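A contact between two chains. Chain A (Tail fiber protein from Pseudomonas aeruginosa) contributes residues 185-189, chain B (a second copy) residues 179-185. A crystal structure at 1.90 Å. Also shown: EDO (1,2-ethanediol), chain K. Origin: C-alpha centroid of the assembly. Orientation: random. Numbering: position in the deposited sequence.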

# COMPACT_ATOMS: atom_id res chain seq x y z
N TYR A 185 -23.80 -0.59 19.70
CA TYR A 185 -22.92 -1.09 20.76
C TYR A 185 -21.60 -0.37 20.64
O TYR A 185 -20.96 -0.41 19.58
CB TYR A 185 -22.69 -2.59 20.65
CG TYR A 185 -22.15 -3.25 21.92
CD1 TYR A 185 -23.01 -3.51 23.00
CD2 TYR A 185 -20.82 -3.57 22.06
CE1 TYR A 185 -22.55 -4.10 24.16
CE2 TYR A 185 -20.33 -4.19 23.24
CZ TYR A 185 -21.24 -4.45 24.29
OH TYR A 185 -20.84 -5.02 25.46
N GLN A 186 -21.20 0.28 21.71
CA GLN A 186 -19.93 1.01 21.79
C GLN A 186 -19.03 0.27 22.78
O GLN A 186 -19.32 0.23 23.98
CB GLN A 186 -20.19 2.46 22.20
CG GLN A 186 -18.92 3.29 22.39
CD GLN A 186 -19.21 4.71 22.84
OE1 GLN A 186 -20.36 5.18 22.84
NE2 GLN A 186 -18.16 5.41 23.23
N ALA A 187 -17.95 -0.29 22.27
CA ALA A 187 -17.02 -1.03 23.12
C ALA A 187 -16.30 -0.09 24.08
O ALA A 187 -15.90 1.01 23.71
CB ALA A 187 -16.01 -1.77 22.25
N TYR A 188 -16.11 -0.55 25.32
CA TYR A 188 -15.53 0.32 26.34
C TYR A 188 -14.11 0.73 25.99
O TYR A 188 -13.69 1.86 26.29
CB TYR A 188 -15.57 -0.38 27.72
CG TYR A 188 -14.43 -1.28 28.00
CD1 TYR A 188 -14.32 -2.53 27.40
CD2 TYR A 188 -13.41 -0.88 28.88
CE1 TYR A 188 -13.25 -3.37 27.69
CE2 TYR A 188 -12.33 -1.70 29.13
CZ TYR A 188 -12.26 -2.93 28.55
OH TYR A 188 -11.19 -3.74 28.84
N ASP A 189 -13.33 -0.17 25.38
CA ASP A 189 -11.96 0.13 24.99
C ASP A 189 -11.84 0.69 23.57
O ASP A 189 -10.74 0.68 22.99
CB ASP A 189 -11.09 -1.13 25.10
CG ASP A 189 -11.56 -2.24 24.17
OD1 ASP A 189 -12.62 -2.07 23.54
OD2 ASP A 189 -10.83 -3.25 24.04
C1 EDO K . -14.20 -4.81 31.52
O1 EDO K . -14.21 -6.24 31.60
C2 EDO K . -13.06 -4.28 32.36
O2 EDO K . -11.82 -4.74 31.77
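Chain B, residues 179-185: NFIYQTY

Residues 180-185 of chain B form an extended strand that continues beyond the stretch, while chain A supplies the end of a strand, 185-187, followed by Y188(A) and D189(A), outside the strand. The two strands do not pair as a sheet: their axes approach no closer than 9.3 Å, and their N-to-C directions differ by 113°. The contact is made by side chains reaching across, some of them to backbone carbonyls.

N179(B) precedes the strand and makes no contact with the chain A stretch. The strand opens with F180(B), beside Y188(A). Its CA-to-CB bond points sideways, but the m rotamer (chi1 -70°) brings the end of the ring nearer, so that CE2 of F180(B) lies 3.8 Å from CB of Y188(A). The two rings meet obliquely, with centroids 5.9 Å apart and planes at 69°. A flat, apolar side chain suits this place, since its ring edge can rest against the tyrosine's methylene.

I181(B) is out of reach, as the alternation of an extended strand would suggest. The CA-to-CB bond of Y182(B) points toward the chain A stretch, again with chi1 m, and this residue has more of its surface covered by that stretch than any other in the chain B stretch. CE2 of Y182(B) lies 3.5 Å from O of Q186(A), and its OH 3.5 Å from CB of Y188(A); the ring and its hydroxyl together span the end of the chain A strand and the residue that follows it.

The CA-to-CB bond of Q183(B) points away, yet backbone O of Q183(B) accepts a weak hydrogen bond from NE2 of Q186(A), at 3.4 Å. Q186(A), with chi1 and chi2 both t, carries its amide far enough to reach this carbonyl. Next, the CA-to-CB bond of T184(B) points sideways, and CG2 of T184(B) stands 3.8 Å from OE1 of Q186(A). A beta-branched residue is at ease in an extended strand, and here its small methyl meets the end of the glutamine by packing alone. Y185(B) lies beyond the contact, its hydroxyl hydrogen-bonded elsewhere in the structure.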

# COMPACT_ATOMS: atom_id res chain seq x y z
N ASN B 179 -17.35 4.01 36.79
CA ASN B 179 -16.32 3.20 36.16
C ASN B 179 -16.40 3.20 34.63
O ASN B 179 -15.46 2.77 33.96
CB ASN B 179 -16.39 1.75 36.65
CG ASN B 179 -15.37 1.44 37.72
OD1 ASN B 179 -14.31 2.07 37.78
ND2 ASN B 179 -15.69 0.48 38.57
N PHE B 180 -17.53 3.59 34.06
CA PHE B 180 -17.70 3.54 32.60
C PHE B 180 -18.48 4.81 32.22
O PHE B 180 -19.71 4.81 32.31
CB PHE B 180 -18.47 2.30 32.17
CG PHE B 180 -17.71 1.01 32.32
CD1 PHE B 180 -17.76 0.30 33.51
CD2 PHE B 180 -17.01 0.48 31.26
CE1 PHE B 180 -17.07 -0.89 33.64
CE2 PHE B 180 -16.32 -0.70 31.39
CZ PHE B 180 -16.37 -1.39 32.58
N ILE B 181 -17.75 5.83 31.74
CA ILE B 181 -18.32 7.05 31.21
C ILE B 181 -18.09 7.05 29.70
O ILE B 181 -16.95 7.14 29.26
CB ILE B 181 -17.69 8.31 31.82
CG1 ILE B 181 -17.66 8.28 33.34
CG2 ILE B 181 -18.45 9.53 31.31
CD1 ILE B 181 -18.91 8.57 33.98
N TYR B 182 -19.15 6.99 28.92
CA TYR B 182 -19.06 6.96 27.47
C TYR B 182 -19.34 8.34 26.92
O TYR B 182 -20.20 9.06 27.44
CB TYR B 182 -20.06 5.95 26.88
CG TYR B 182 -19.72 4.51 27.23
CD1 TYR B 182 -20.19 3.93 28.42
CD2 TYR B 182 -18.98 3.71 26.38
CE1 TYR B 182 -19.91 2.62 28.75
CE2 TYR B 182 -18.70 2.40 26.69
CZ TYR B 182 -19.15 1.86 27.89
OH TYR B 182 -18.87 0.57 28.21
N GLN B 183 -18.62 8.70 25.86
CA GLN B 183 -18.87 9.97 25.14
C GLN B 183 -18.86 9.73 23.64
O GLN B 183 -18.15 8.85 23.13
CB GLN B 183 -17.80 11.03 25.48
CG GLN B 183 -17.78 11.49 26.95
CD GLN B 183 -16.72 12.54 27.20
OE1 GLN B 183 -15.72 12.63 26.48
NE2 GLN B 183 -16.94 13.35 28.23
N THR B 184 -19.67 10.55 22.92
CA THR B 184 -19.60 10.68 21.47
C THR B 184 -19.57 12.17 21.12
O THR B 184 -20.12 13.01 21.86
CB THR B 184 -20.79 10.00 20.75
OG1 THR B 184 -22.01 10.70 21.06
CG2 THR B 184 -20.90 8.54 21.17
N TYR B 185 -18.96 12.48 19.98
CA TYR B 185 -18.84 13.85 19.49
C TYR B 185 -19.04 13.85 17.98
O TYR B 185 -18.36 13.13 17.24
CB TYR B 185 -17.46 14.46 19.86
CG TYR B 185 -17.37 15.98 19.77
CD1 TYR B 185 -17.89 16.77 20.79
CD2 TYR B 185 -16.83 16.60 18.70
CE1 TYR B 185 -17.83 18.13 20.73
CE2 TYR B 185 -16.73 17.98 18.63
CZ TYR B 185 -17.26 18.75 19.65
OH TYR B 185 -17.19 20.12 19.66